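PDB 4ZAD: ferulic acid decarboxylase 1 from Candida dubliniensis, which probably catalyses the reversible, prenylated-FMN-dependent decarboxylation of aromatic acids such as ferulate, p-coumarate and cinnamate to their vinyl derivatives. Local coordinates for residues S339-Y344 against Y404-I409; I102-V107 against V356-T361; F396-K401 against K470-C475; A108-K113 against M232-G237. All coordinates share one frame; numbering follows the deposited sequence.

Contact 1: residues S339-Y344 against Y404-I409. With 4LU (1-deoxy-5-O-phosphono-1-(3,3,4,5-tetramethyl-9,11-dioxo-2,3,8,9,10,11-hexahydro-7H-quinolino[1,8-fg]pteridin-12-ium-7-y l)-D-ribitol), chain E.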
# COMPACT_ATOMS: atom_id res chain seq x y z
N SER A 339 -8.60 -3.17 -16.85
CA SER A 339 -9.70 -3.29 -15.88
C SER A 339 -11.06 -3.20 -16.55
O SER A 339 -11.94 -3.99 -16.26
CB SER A 339 -9.63 -2.19 -14.81
OG SER A 339 -8.45 -2.32 -14.08
N ALA A 340 -11.20 -2.20 -17.43
CA ALA A 340 -12.41 -2.00 -18.17
C ALA A 340 -12.71 -3.18 -19.08
O ALA A 340 -13.81 -3.72 -19.03
CB ALA A 340 -12.34 -0.73 -18.97
N GLU A 341 -11.77 -3.63 -19.89
CA GLU A 341 -12.09 -4.78 -20.70
C GLU A 341 -12.42 -6.03 -19.84
O GLU A 341 -13.31 -6.78 -20.17
CB GLU A 341 -11.03 -5.09 -21.73
CG GLU A 341 -11.37 -6.25 -22.69
CD GLU A 341 -12.39 -5.92 -23.79
OE1 GLU A 341 -13.08 -4.88 -23.71
OE2 GLU A 341 -12.52 -6.73 -24.73
N THR A 342 -11.73 -6.23 -18.72
CA THR A 342 -12.00 -7.42 -17.93
C THR A 342 -13.40 -7.34 -17.28
O THR A 342 -14.09 -8.36 -17.09
CB THR A 342 -10.93 -7.65 -16.89
OG1 THR A 342 -9.63 -7.61 -17.52
CG2 THR A 342 -11.14 -9.00 -16.20
N LYS A 343 -13.84 -6.11 -16.98
CA LYS A 343 -15.19 -5.92 -16.45
C LYS A 343 -16.16 -6.32 -17.55
O LYS A 343 -17.04 -7.09 -17.31
CB LYS A 343 -15.44 -4.46 -16.05
CG LYS A 343 -16.22 -4.27 -14.80
CD LYS A 343 -17.68 -4.70 -14.84
CE LYS A 343 -18.56 -3.83 -13.83
NZ LYS A 343 -18.34 -2.28 -13.94
N TYR A 344 -15.95 -5.82 -18.76
CA TYR A 344 -16.85 -6.16 -19.83
C TYR A 344 -16.93 -7.67 -19.98
O TYR A 344 -17.99 -8.25 -19.85
CB TYR A 344 -16.53 -5.48 -21.16
CG TYR A 344 -17.53 -5.91 -22.21
CD1 TYR A 344 -18.86 -5.45 -22.18
CD2 TYR A 344 -17.20 -6.86 -23.16
CE1 TYR A 344 -19.81 -5.91 -23.10
CE2 TYR A 344 -18.13 -7.31 -24.08
CZ TYR A 344 -19.42 -6.84 -24.04
OH TYR A 344 -20.32 -7.31 -24.99
N TYR A 404 -7.19 -14.52 -22.36
CA TYR A 404 -5.81 -14.97 -22.43
C TYR A 404 -4.82 -13.84 -22.67
O TYR A 404 -3.79 -13.79 -22.02
CB TYR A 404 -5.65 -16.07 -23.51
CG TYR A 404 -5.46 -15.57 -24.91
CD1 TYR A 404 -6.55 -15.17 -25.65
CD2 TYR A 404 -4.19 -15.48 -25.49
CE1 TYR A 404 -6.40 -14.69 -26.96
CE2 TYR A 404 -4.03 -15.01 -26.83
CZ TYR A 404 -5.14 -14.61 -27.54
OH TYR A 404 -5.07 -14.12 -28.83
N LYS A 405 -5.15 -12.95 -23.60
CA LYS A 405 -4.36 -11.78 -23.87
C LYS A 405 -4.69 -10.61 -22.92
O LYS A 405 -3.77 -9.89 -22.42
CB LYS A 405 -4.61 -11.33 -25.30
CG LYS A 405 -4.15 -9.90 -25.57
CD LYS A 405 -4.14 -9.55 -27.06
CE LYS A 405 -3.72 -8.09 -27.27
NZ LYS A 405 -4.67 -7.16 -26.64
N VAL A 406 -5.99 -10.37 -22.72
CA VAL A 406 -6.44 -9.18 -22.00
C VAL A 406 -5.71 -9.09 -20.67
O VAL A 406 -5.14 -8.02 -20.34
CB VAL A 406 -7.95 -9.19 -21.74
CG1 VAL A 406 -8.29 -8.22 -20.64
CG2 VAL A 406 -8.76 -8.94 -23.05
N CYS A 407 -5.71 -10.19 -19.91
CA CYS A 407 -5.12 -10.24 -18.57
C CYS A 407 -3.64 -10.67 -18.53
O CYS A 407 -3.12 -10.98 -17.48
CB CYS A 407 -5.94 -11.17 -17.66
SG CYS A 407 -7.66 -10.66 -17.47
N SER A 408 -2.97 -10.69 -19.67
CA SER A 408 -1.63 -11.25 -19.74
C SER A 408 -0.66 -10.51 -18.82
O SER A 408 0.27 -11.13 -18.30
CB SER A 408 -1.13 -11.19 -21.14
OG SER A 408 -1.05 -9.84 -21.51
N ILE A 409 -0.89 -9.22 -18.59
CA ILE A 409 0.01 -8.46 -17.71
C ILE A 409 -0.21 -8.68 -16.23
O ILE A 409 0.57 -8.23 -15.42
CB ILE A 409 -0.05 -6.95 -17.94
CG1 ILE A 409 -1.26 -6.34 -17.24
CG2 ILE A 409 -0.01 -6.65 -19.46
CD1 ILE A 409 -1.69 -5.03 -17.85
C9 4LU E . 0.45 1.28 -23.39
C8 4LU E . 0.55 2.67 -23.27
C7 4LU E . 1.79 3.32 -23.40
C10 4LU E . 2.33 -1.46 -25.01
C6 4LU E . 3.00 2.47 -23.58
N3 4LU E . 4.35 -2.81 -26.25
C2 4LU E . 3.11 -3.30 -26.28
C13 4LU E . 4.35 3.67 -25.12
C5 4LU E . 4.33 3.07 -23.73
C1 4LU E . 5.13 0.70 -23.94
O2 4LU E . 2.93 -4.36 -26.89
N1 4LU E . 2.10 -2.63 -25.66
C4 4LU E . 4.64 -1.66 -25.60
O4 4LU E . 5.85 -1.32 -25.66
C4A 4LU E . 3.65 -0.95 -24.96
N5 4LU E . 3.93 0.18 -23.89
C3 4LU E . 5.37 2.07 -23.87
C12 4LU E . 4.65 4.17 -22.72
C5A 4LU E . 2.84 0.99 -23.65
C7M 4LU E . 1.94 4.81 -23.30
C8M 4LU E . -0.74 3.43 -23.06
C9A 4LU E . 1.53 0.46 -23.74
N10 4LU E . 1.30 -0.80 -24.41
C1' 4LU E . 0.18 -1.67 -24.01
C2' 4LU E . -0.78 -1.76 -25.20
O2' 4LU E . -1.02 -0.44 -25.70
C3' 4LU E . -2.09 -2.46 -24.83
O3' 4LU E . -1.83 -3.83 -24.44
C4' 4LU E . -3.11 -2.45 -25.99
O4' 4LU E . -4.16 -3.39 -25.71
C5' 4LU E . -2.47 -2.86 -27.32
O5' 4LU E . -3.38 -2.91 -28.40
P 4LU E . -3.95 -4.27 -29.00
O2P 4LU E . -4.65 -3.69 -30.22
O3P 4LU E . -4.84 -4.81 -27.86
O1P 4LU E . -2.75 -5.15 -29.27

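Contact 2: residues I102-V107 against V356-T361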
# COMPACT_ATOMS: atom_id res chain seq x y z
N ILE A 102 -15.83 6.17 -15.41
CA ILE A 102 -15.12 6.15 -16.70
C ILE A 102 -15.09 4.71 -17.21
O ILE A 102 -15.41 4.48 -18.37
CB ILE A 102 -13.64 6.59 -16.60
CG1 ILE A 102 -13.50 8.06 -16.16
CG2 ILE A 102 -12.94 6.38 -17.93
CD1 ILE A 102 -12.12 8.42 -15.59
N ILE A 103 -14.73 3.77 -16.34
CA ILE A 103 -14.81 2.34 -16.66
C ILE A 103 -16.23 1.91 -17.01
O ILE A 103 -16.42 1.14 -17.96
CB ILE A 103 -14.24 1.45 -15.52
CG1 ILE A 103 -12.75 1.71 -15.31
CG2 ILE A 103 -14.48 -0.03 -15.81
CD1 ILE A 103 -12.18 1.02 -14.14
N ASP A 104 -17.25 2.39 -16.29
CA ASP A 104 -18.63 1.95 -16.65
C ASP A 104 -19.04 2.45 -18.02
O ASP A 104 -19.76 1.77 -18.75
CB ASP A 104 -19.70 2.31 -15.59
CG ASP A 104 -19.41 1.70 -14.20
OD1 ASP A 104 -18.76 0.62 -14.15
OD2 ASP A 104 -19.80 2.34 -13.17
N PHE A 105 -18.55 3.64 -18.37
CA PHE A 105 -18.84 4.21 -19.67
C PHE A 105 -18.25 3.36 -20.82
O PHE A 105 -18.94 3.11 -21.82
CB PHE A 105 -18.36 5.64 -19.71
CG PHE A 105 -18.65 6.33 -21.02
CD1 PHE A 105 -19.94 6.72 -21.34
CD2 PHE A 105 -17.62 6.59 -21.92
CE1 PHE A 105 -20.21 7.37 -22.56
CE2 PHE A 105 -17.87 7.22 -23.15
CZ PHE A 105 -19.17 7.62 -23.47
N LEU A 106 -17.00 2.90 -20.67
CA LEU A 106 -16.36 2.04 -21.65
C LEU A 106 -17.09 0.69 -21.70
O LEU A 106 -17.49 0.24 -22.75
CB LEU A 106 -14.88 1.83 -21.32
CG LEU A 106 -13.93 3.04 -21.34
CD1 LEU A 106 -12.71 2.80 -20.42
CD2 LEU A 106 -13.48 3.49 -22.77
N VAL A 107 -17.27 0.04 -20.57
CA VAL A 107 -18.07 -1.18 -20.53
C VAL A 107 -19.44 -0.99 -21.21
O VAL A 107 -19.84 -1.80 -22.05
CB VAL A 107 -18.24 -1.68 -19.06
CG1 VAL A 107 -19.35 -2.73 -18.94
CG2 VAL A 107 -16.89 -2.19 -18.54
N VAL A 356 -19.54 -10.56 -9.46
CA VAL A 356 -18.45 -9.58 -9.58
C VAL A 356 -18.99 -8.20 -9.77
O VAL A 356 -19.57 -7.90 -10.81
CB VAL A 356 -17.51 -9.85 -10.76
CG1 VAL A 356 -16.51 -8.67 -10.92
CG2 VAL A 356 -16.79 -11.16 -10.60
N GLU A 357 -18.74 -7.33 -8.80
CA GLU A 357 -19.26 -5.96 -8.86
C GLU A 357 -18.39 -5.01 -9.66
O GLU A 357 -18.90 -4.07 -10.28
CB GLU A 357 -19.45 -5.40 -7.46
CG GLU A 357 -20.80 -5.80 -6.85
CD GLU A 357 -20.98 -5.29 -5.42
OE1 GLU A 357 -20.57 -4.14 -5.14
OE2 GLU A 357 -21.52 -6.05 -4.58
N ASP A 358 -17.08 -5.23 -9.62
CA ASP A 358 -16.09 -4.29 -10.15
C ASP A 358 -14.73 -4.96 -10.12
O ASP A 358 -14.51 -5.88 -9.34
CB ASP A 358 -16.04 -3.01 -9.31
CG ASP A 358 -16.92 -1.89 -9.86
OD1 ASP A 358 -17.23 -1.85 -11.08
OD2 ASP A 358 -17.30 -1.02 -9.05
N VAL A 359 -13.84 -4.54 -11.01
CA VAL A 359 -12.45 -4.94 -10.97
C VAL A 359 -11.60 -3.71 -11.23
O VAL A 359 -12.01 -2.81 -11.95
CB VAL A 359 -12.10 -6.07 -11.99
CG1 VAL A 359 -13.18 -7.14 -12.00
CG2 VAL A 359 -11.87 -5.52 -13.39
N PHE A 360 -10.41 -3.66 -10.63
CA PHE A 360 -9.54 -2.55 -10.82
C PHE A 360 -8.15 -2.96 -10.52
O PHE A 360 -7.94 -3.82 -9.67
CB PHE A 360 -9.92 -1.42 -9.90
CG PHE A 360 -9.05 -0.21 -10.02
CD1 PHE A 360 -8.97 0.46 -11.21
CD2 PHE A 360 -8.30 0.22 -8.95
CE1 PHE A 360 -8.19 1.58 -11.34
CE2 PHE A 360 -7.48 1.30 -9.07
CZ PHE A 360 -7.42 2.00 -10.28
N THR A 361 -7.21 -2.36 -11.26
CA THR A 361 -5.76 -2.60 -11.09
C THR A 361 -5.20 -1.49 -10.24
O THR A 361 -5.05 -0.36 -10.71
CB THR A 361 -5.00 -2.53 -12.41
OG1 THR A 361 -5.43 -1.35 -13.11
CG2 THR A 361 -5.21 -3.77 -13.26

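Contact 3: residues F396-K401 against K470-C475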
# COMPACT_ATOMS: atom_id res chain seq x y z
N PHE A 396 -10.52 -18.61 -16.15
CA PHE A 396 -11.16 -17.66 -17.01
C PHE A 396 -10.27 -16.49 -17.42
O PHE A 396 -10.21 -16.16 -18.58
CB PHE A 396 -12.42 -17.12 -16.40
CG PHE A 396 -13.17 -16.21 -17.33
CD1 PHE A 396 -13.61 -16.68 -18.57
CD2 PHE A 396 -13.41 -14.88 -16.99
CE1 PHE A 396 -14.28 -15.81 -19.45
CE2 PHE A 396 -14.08 -14.05 -17.84
CZ PHE A 396 -14.51 -14.51 -19.07
N LEU A 397 -9.62 -15.87 -16.45
CA LEU A 397 -8.80 -14.71 -16.67
C LEU A 397 -7.43 -15.07 -17.28
O LEU A 397 -6.92 -14.30 -18.10
CB LEU A 397 -8.62 -13.94 -15.36
CG LEU A 397 -9.91 -13.32 -14.78
CD1 LEU A 397 -9.57 -12.46 -13.55
CD2 LEU A 397 -10.64 -12.44 -15.78
N PHE A 398 -6.85 -16.21 -16.93
CA PHE A 398 -5.52 -16.54 -17.42
C PHE A 398 -5.51 -17.40 -18.68
O PHE A 398 -4.55 -17.34 -19.46
CB PHE A 398 -4.66 -17.23 -16.35
CG PHE A 398 -4.40 -16.40 -15.11
CD1 PHE A 398 -4.22 -15.03 -15.18
CD2 PHE A 398 -4.29 -17.02 -13.88
CE1 PHE A 398 -3.99 -14.29 -14.03
CE2 PHE A 398 -4.03 -16.29 -12.74
CZ PHE A 398 -3.91 -14.92 -12.81
N ARG A 399 -6.56 -18.21 -18.89
CA ARG A 399 -6.52 -19.21 -19.94
C ARG A 399 -7.63 -19.15 -20.97
O ARG A 399 -7.51 -19.78 -22.03
CB ARG A 399 -6.53 -20.60 -19.33
CG ARG A 399 -5.35 -20.93 -18.42
CD ARG A 399 -5.29 -22.46 -18.21
NE ARG A 399 -4.28 -22.82 -17.22
CZ ARG A 399 -3.36 -23.80 -17.32
NH1 ARG A 399 -3.28 -24.62 -18.39
NH2 ARG A 399 -2.52 -23.97 -16.29
N SER A 400 -8.71 -18.42 -20.70
CA SER A 400 -9.81 -18.45 -21.65
C SER A 400 -9.44 -17.71 -22.93
O SER A 400 -8.60 -16.79 -22.94
CB SER A 400 -11.08 -17.88 -21.05
OG SER A 400 -11.04 -16.48 -20.93
N LYS A 401 -10.11 -18.12 -24.01
CA LYS A 401 -9.99 -17.42 -25.29
C LYS A 401 -10.47 -15.98 -25.19
O LYS A 401 -10.13 -15.15 -26.04
CB LYS A 401 -10.75 -18.17 -26.41
CG LYS A 401 -12.28 -18.23 -26.29
CD LYS A 401 -12.94 -18.43 -27.73
CE LYS A 401 -14.28 -19.26 -27.75
NZ LYS A 401 -15.38 -18.82 -26.78
N LYS A 470 1.87 -17.09 -11.71
CA LYS A 470 0.65 -16.34 -11.38
C LYS A 470 -0.18 -17.01 -10.29
O LYS A 470 -0.10 -18.20 -10.07
CB LYS A 470 -0.21 -16.06 -12.62
CG LYS A 470 0.54 -15.40 -13.77
CD LYS A 470 -0.39 -15.00 -14.94
CE LYS A 470 0.33 -14.01 -15.89
NZ LYS A 470 -0.54 -13.16 -16.77
N CYS A 471 -0.99 -16.22 -9.60
CA CYS A 471 -1.84 -16.78 -8.58
C CYS A 471 -3.13 -16.00 -8.41
O CYS A 471 -3.22 -14.88 -8.83
CB CYS A 471 -1.06 -16.81 -7.28
SG CYS A 471 -1.37 -15.42 -6.21
N VAL A 472 -4.14 -16.64 -7.84
CA VAL A 472 -5.39 -15.99 -7.47
C VAL A 472 -5.51 -16.07 -5.95
O VAL A 472 -5.53 -17.17 -5.38
CB VAL A 472 -6.57 -16.70 -8.10
CG1 VAL A 472 -7.95 -16.18 -7.50
CG2 VAL A 472 -6.47 -16.57 -9.63
N THR A 473 -5.56 -14.90 -5.29
CA THR A 473 -5.51 -14.82 -3.84
C THR A 473 -6.84 -14.49 -3.29
O THR A 473 -7.43 -13.50 -3.68
CB THR A 473 -4.53 -13.74 -3.40
OG1 THR A 473 -3.26 -13.98 -4.00
CG2 THR A 473 -4.36 -13.75 -1.93
N THR A 474 -7.37 -15.30 -2.39
CA THR A 474 -8.73 -15.04 -1.92
C THR A 474 -8.74 -14.36 -0.55
O THR A 474 -8.21 -14.88 0.42
CB THR A 474 -9.69 -16.27 -2.05
OG1 THR A 474 -10.43 -16.49 -0.83
CG2 THR A 474 -8.94 -17.51 -2.51
N CYS A 475 -9.31 -13.16 -0.51
CA CYS A 475 -9.37 -12.35 0.71
C CYS A 475 -10.82 -12.25 1.14
O CYS A 475 -11.31 -11.17 1.30
CB CYS A 475 -8.78 -10.99 0.46
SG CYS A 475 -6.99 -10.97 -0.03

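Contact 4: residues A108-K113 against M232-G237. With K (potassium ion), chain D; 4LU (1-deoxy-5-O-phosphono-1-(3,3,4,5-tetramethyl-9,11-dioxo-2,3,8,9,10,11-hexahydro-7H-quinolino[1,8-fg]pteridin-12-ium-7-y l)-D-ribitol), chain E.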
# COMPACT_ATOMS: atom_id res chain seq x y z
N ALA A 108 -20.12 0.11 -20.88
CA ALA A 108 -21.46 0.38 -21.40
C ALA A 108 -21.46 0.40 -22.92
O ALA A 108 -22.42 -0.06 -23.55
CB ALA A 108 -21.97 1.67 -20.87
N ASN A 109 -20.38 0.92 -23.50
CA ASN A 109 -20.28 1.10 -24.95
C ASN A 109 -19.57 -0.06 -25.71
O ASN A 109 -19.30 0.06 -26.92
CB ASN A 109 -19.66 2.47 -25.25
CG ASN A 109 -20.67 3.64 -25.07
OD1 ASN A 109 -21.34 4.04 -26.03
ND2 ASN A 109 -20.73 4.20 -23.86
N ARG A 110 -19.35 -1.18 -25.03
CA ARG A 110 -18.72 -2.37 -25.63
C ARG A 110 -19.64 -3.29 -26.46
O ARG A 110 -19.18 -4.11 -27.21
CB ARG A 110 -17.95 -3.19 -24.57
CG ARG A 110 -16.49 -2.73 -24.39
CD ARG A 110 -15.59 -3.16 -25.54
NE ARG A 110 -15.21 -4.55 -25.37
CZ ARG A 110 -15.72 -5.60 -26.04
NH1 ARG A 110 -16.63 -5.44 -26.99
NH2 ARG A 110 -15.30 -6.82 -25.77
N ASN A 111 -20.94 -3.17 -26.32
CA ASN A 111 -21.88 -3.88 -27.18
C ASN A 111 -21.71 -3.40 -28.63
O ASN A 111 -21.95 -2.25 -28.91
CB ASN A 111 -23.26 -3.50 -26.64
CG ASN A 111 -24.40 -4.28 -27.24
OD1 ASN A 111 -24.28 -4.94 -28.29
ND2 ASN A 111 -25.55 -4.19 -26.57
N PRO A 112 -21.30 -4.26 -29.57
CA PRO A 112 -21.05 -3.79 -30.95
C PRO A 112 -22.17 -3.00 -31.65
O PRO A 112 -21.89 -2.27 -32.60
CB PRO A 112 -20.76 -5.10 -31.72
CG PRO A 112 -20.20 -6.00 -30.73
CD PRO A 112 -20.88 -5.66 -29.41
N LYS A 113 -23.42 -3.17 -31.20
CA LYS A 113 -24.59 -2.38 -31.66
C LYS A 113 -24.39 -0.84 -31.50
O LYS A 113 -25.00 -0.04 -32.22
CB LYS A 113 -25.88 -2.82 -30.92
CG LYS A 113 -26.26 -4.34 -31.04
N MET A 232 -6.29 -0.03 -25.13
CA MET A 232 -7.22 -1.01 -24.56
C MET A 232 -7.20 -2.32 -25.33
O MET A 232 -7.22 -2.30 -26.55
CB MET A 232 -8.63 -0.42 -24.67
CG MET A 232 -9.77 -1.29 -24.17
SD MET A 232 -11.15 -0.23 -23.81
CE MET A 232 -12.26 -1.35 -22.94
N PRO A 233 -7.19 -3.48 -24.64
CA PRO A 233 -7.19 -4.77 -25.35
C PRO A 233 -8.60 -5.25 -25.69
O PRO A 233 -9.13 -6.15 -25.03
CB PRO A 233 -6.55 -5.71 -24.35
CG PRO A 233 -7.00 -5.18 -23.04
CD PRO A 233 -6.98 -3.68 -23.20
N ILE A 234 -9.20 -4.62 -26.70
CA ILE A 234 -10.47 -5.11 -27.27
C ILE A 234 -10.19 -6.39 -28.10
O ILE A 234 -9.04 -6.82 -28.28
CB ILE A 234 -11.21 -4.05 -28.10
CG1 ILE A 234 -10.45 -3.65 -29.37
CG2 ILE A 234 -11.52 -2.82 -27.24
CD1 ILE A 234 -11.36 -3.05 -30.39
N PRO A 235 -11.26 -7.02 -28.58
CA PRO A 235 -10.98 -8.42 -28.95
C PRO A 235 -10.07 -8.61 -30.18
O PRO A 235 -9.98 -7.73 -31.04
CB PRO A 235 -12.40 -8.98 -29.23
CG PRO A 235 -13.29 -8.16 -28.24
CD PRO A 235 -12.71 -6.75 -28.43
N ASP A 236 -9.41 -9.77 -30.24
CA ASP A 236 -8.78 -10.23 -31.49
C ASP A 236 -9.71 -9.97 -32.65
O ASP A 236 -10.92 -10.16 -32.52
CB ASP A 236 -8.47 -11.74 -31.43
CG ASP A 236 -7.42 -12.08 -30.39
OD1 ASP A 236 -7.02 -11.21 -29.62
OD2 ASP A 236 -6.99 -13.21 -30.31
N GLY A 237 -9.19 -9.50 -33.77
CA GLY A 237 -10.04 -9.30 -34.96
C GLY A 237 -10.87 -8.04 -34.94
O GLY A 237 -11.51 -7.72 -35.93
K K D . -5.96 -1.61 -28.85
C9 4LU E . 0.45 1.28 -23.39
C8 4LU E . 0.55 2.67 -23.27
C7 4LU E . 1.79 3.32 -23.40
C10 4LU E . 2.33 -1.46 -25.01
C6 4LU E . 3.00 2.47 -23.58
N3 4LU E . 4.35 -2.81 -26.25
C2 4LU E . 3.11 -3.30 -26.28
C13 4LU E . 4.35 3.67 -25.12
C5 4LU E . 4.33 3.07 -23.73
C1 4LU E . 5.13 0.70 -23.94
O2 4LU E . 2.93 -4.36 -26.89
N1 4LU E . 2.10 -2.63 -25.66
C4 4LU E . 4.64 -1.66 -25.60
O4 4LU E . 5.85 -1.32 -25.66
C4A 4LU E . 3.65 -0.95 -24.96
N5 4LU E . 3.93 0.18 -23.89
C3 4LU E . 5.37 2.07 -23.87
C12 4LU E . 4.65 4.17 -22.72
C5A 4LU E . 2.84 0.99 -23.65
C7M 4LU E . 1.94 4.81 -23.30
C8M 4LU E . -0.74 3.43 -23.06
C9A 4LU E . 1.53 0.46 -23.74
N10 4LU E . 1.30 -0.80 -24.41
C1' 4LU E . 0.18 -1.67 -24.01
C2' 4LU E . -0.78 -1.76 -25.20
O2' 4LU E . -1.02 -0.44 -25.70
C3' 4LU E . -2.09 -2.46 -24.83
O3' 4LU E . -1.83 -3.83 -24.44
C4' 4LU E . -3.11 -2.45 -25.99
O4' 4LU E . -4.16 -3.39 -25.71
C5' 4LU E . -2.47 -2.86 -27.32
O5' 4LU E . -3.38 -2.91 -28.40
P 4LU E . -3.95 -4.27 -29.00
O2P 4LU E . -4.65 -3.69 -30.22
O3P 4LU E . -4.84 -4.81 -27.86
O1P 4LU E . -2.75 -5.15 -29.27

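Contact 1: residues S339-Y344 against Y404-I409
With chi1 at -176°, E341 sends CG out opposite its backbone N, and V406 does the same with CG1 (chi1 162°); the two side chains then meet at about a right angle. This is a helix packed on a beta turn: E341 and T342 belong to helix 334-347, while K405-S408 forms a type I turn in the C-terminal part of the UbiD fold. Carbon, a hydroxyl oxygen and sulfur meet here by van der Waals contact. E341 CG lies 3.8 Å from V406 CG2, so it is the aliphatic stem of the glutamate that packs here. T342 turns OG1 toward the turn, where it touches V406 CG1 at 3.4 Å and C407 SG at 3.6 Å. Neither approach is a polar bond, and the hydroxyl is satisfied instead by V338 O, one turn back on its own helix. T342 CG2 extends the same surface to C407 SG. The turn is tied from within, because K405 O accepts both S408 N and S408 OG, the latter at 2.9 Å with a C=O...O angle of 145°. K405, the neighbour of V406 in this turn, binds the prenylated FMN. Its chain runs extended as far as CE and bends only at the last torsion, which places K405 NZ 2.7 Å from phosphate oxygen O3P of the cofactor in a hydrogen bond.

Contact 2: residues I102-V107 against V356-T361
I103 meets F360 where helix 99-108 packs against the edge strand 356-360 of the five-stranded mixed sheet. The two axes approach to 10.8 Å and their directions differ by 109°, a helix laid steeply across a strand. The CB of I103 points toward the strand and branches there. CG2 meets the methyl of A340, so this branch is taken up by helix 334-347. CG1 leads the other way, and with chi2 at 173° the chain continues extended to CD1, the atom that reaches the strand. I103 CD1 is 4.4 Å from the backbone oxygen V359 O. It is equally far from F360 CD1, a loose apolar touch made obliquely to the phenyl ring. The ring itself has further aromatic company, stacking with F423 and meeting Y363 edge-to-face. At the next residue of the helix the contact is between charges. D104 OD1 and D358 OD1 lie 4.2 Å apart, a spacing that would probably be costly for two carboxylates alone. K343 of helix 334-347 bridges both carboxylates by salt bridges, which probably offsets their repulsion, and K100 forms a salt bridge with D358 OD2. The bridging atom is K343 NZ, bound to D104 OD1 on the helix and to D358 OD1 on the strand.

Contact 3: residues F396-K401 against K470-C475
The phenyl ring of F398 receives the aliphatic chain of K470 over one face, while the carbonyl oxygen of C471 approaches its edge, near the ring plane. The face contact is a CH-pi interaction: K470 CD stands 3.9 Å from the centroid of the F398 ring and 18° off the ring normal. K470 CB lies farther along the same ring, 3.8 Å from F398 CE2, so the lysine covers the phenyl with two of its methylenes. At the edge, C471 O is 4.0 Å from F398 CZ. V472 CG2 comes in obliquely, 4.0 Å from F398 CE2. The lysine is extended beyond CG (chi2 -174°), and the chain therefore passes across the ring and carries NZ past the rim, on the same face, where the backbone oxygens of S408 and L410 accept it. Two bonds thus hold the ammonium end of a buried lysine, and its hydrocarbon part is left to pack on the phenyl. The F398 ring also meets F445 edge-to-face and touches I413. Its host is helix 386-399, which includes a wider pi-type turn. The contact joins that helix to strand 470-475, which hydrogen-bonds to parallel strand 412-417 and antiparallel strand 442-445, and from which C471, directed away from F398, packs on V439 of the second subunit.

Contact 4: residues A108-K113 against M232-G237
A proline ring lies over a charged guanidinium group: P235 CD sits 3.7 Å above the plane of the R110 guanidinium, offset toward its rim. The motif beside this pair is an inverse gamma turn centred on P233, in a loop that runs along the cofactor phosphate, and R110 comes to it from the loop following helix 99-108. The approach is purely by van der Waals contact, with R110 NH2 3.5 Å from P235 CG, and the side chains arrive from opposite directions. A first bend in the arginine chain (chi2 -75°) places R110 CD 4.4 Å from I234 CG2, and a further bend (chi3 -80°) swings the guanidinium over to the proline. The charge is answered from elsewhere: NE forms a salt bridge with E341 OE1, and NH1 makes a weak hydrogen bond to the Y115 hydroxyl. This pairing of one face with a hydrocarbon and one N-H with a carboxylate probably helps to fix the rotation of the guanidinium group. The 232-237 loop meanwhile serves the cofactor site. Closing the gamma turn, I234 N makes a weak hydrogen bond to M232 O, and P233 CB and the cofactor ribityl oxygen O4' approach to 3.6 Å. The I234 side chain comes within about 4 Å of the bound manganese, at its nearest atoms. M232 O itself points to the potassium ion, which W175 O, V229 O, S230 O, E240 OE1 and O5' of the cofactor also bind. Potassium is 2.7 Å from M232 O and 2.8 Å from phosphate oxygen O2P of the cofactor.

In the fold
From the N terminus, helix 99-108 opens contact 2 and the loop just after it opens contact 4. Contact 4 closes first, at 232-237, so its loop lies wholly within that of contact 2. Helix 334-347 then opens contact 1 before strand 356-360 closes contact 2, which makes these two cross. Contact 3 opens on helix 386-399, contact 1 closes at 404-409 and contact 3 closes on strand 470-475, a second crossing. Contacts 2 and 3 follow in series yet reach the same mixed sheet, with centres about 17 Å apart. Helix 334-347 thereby links helix 99-108, the cofactor loops and that sheet.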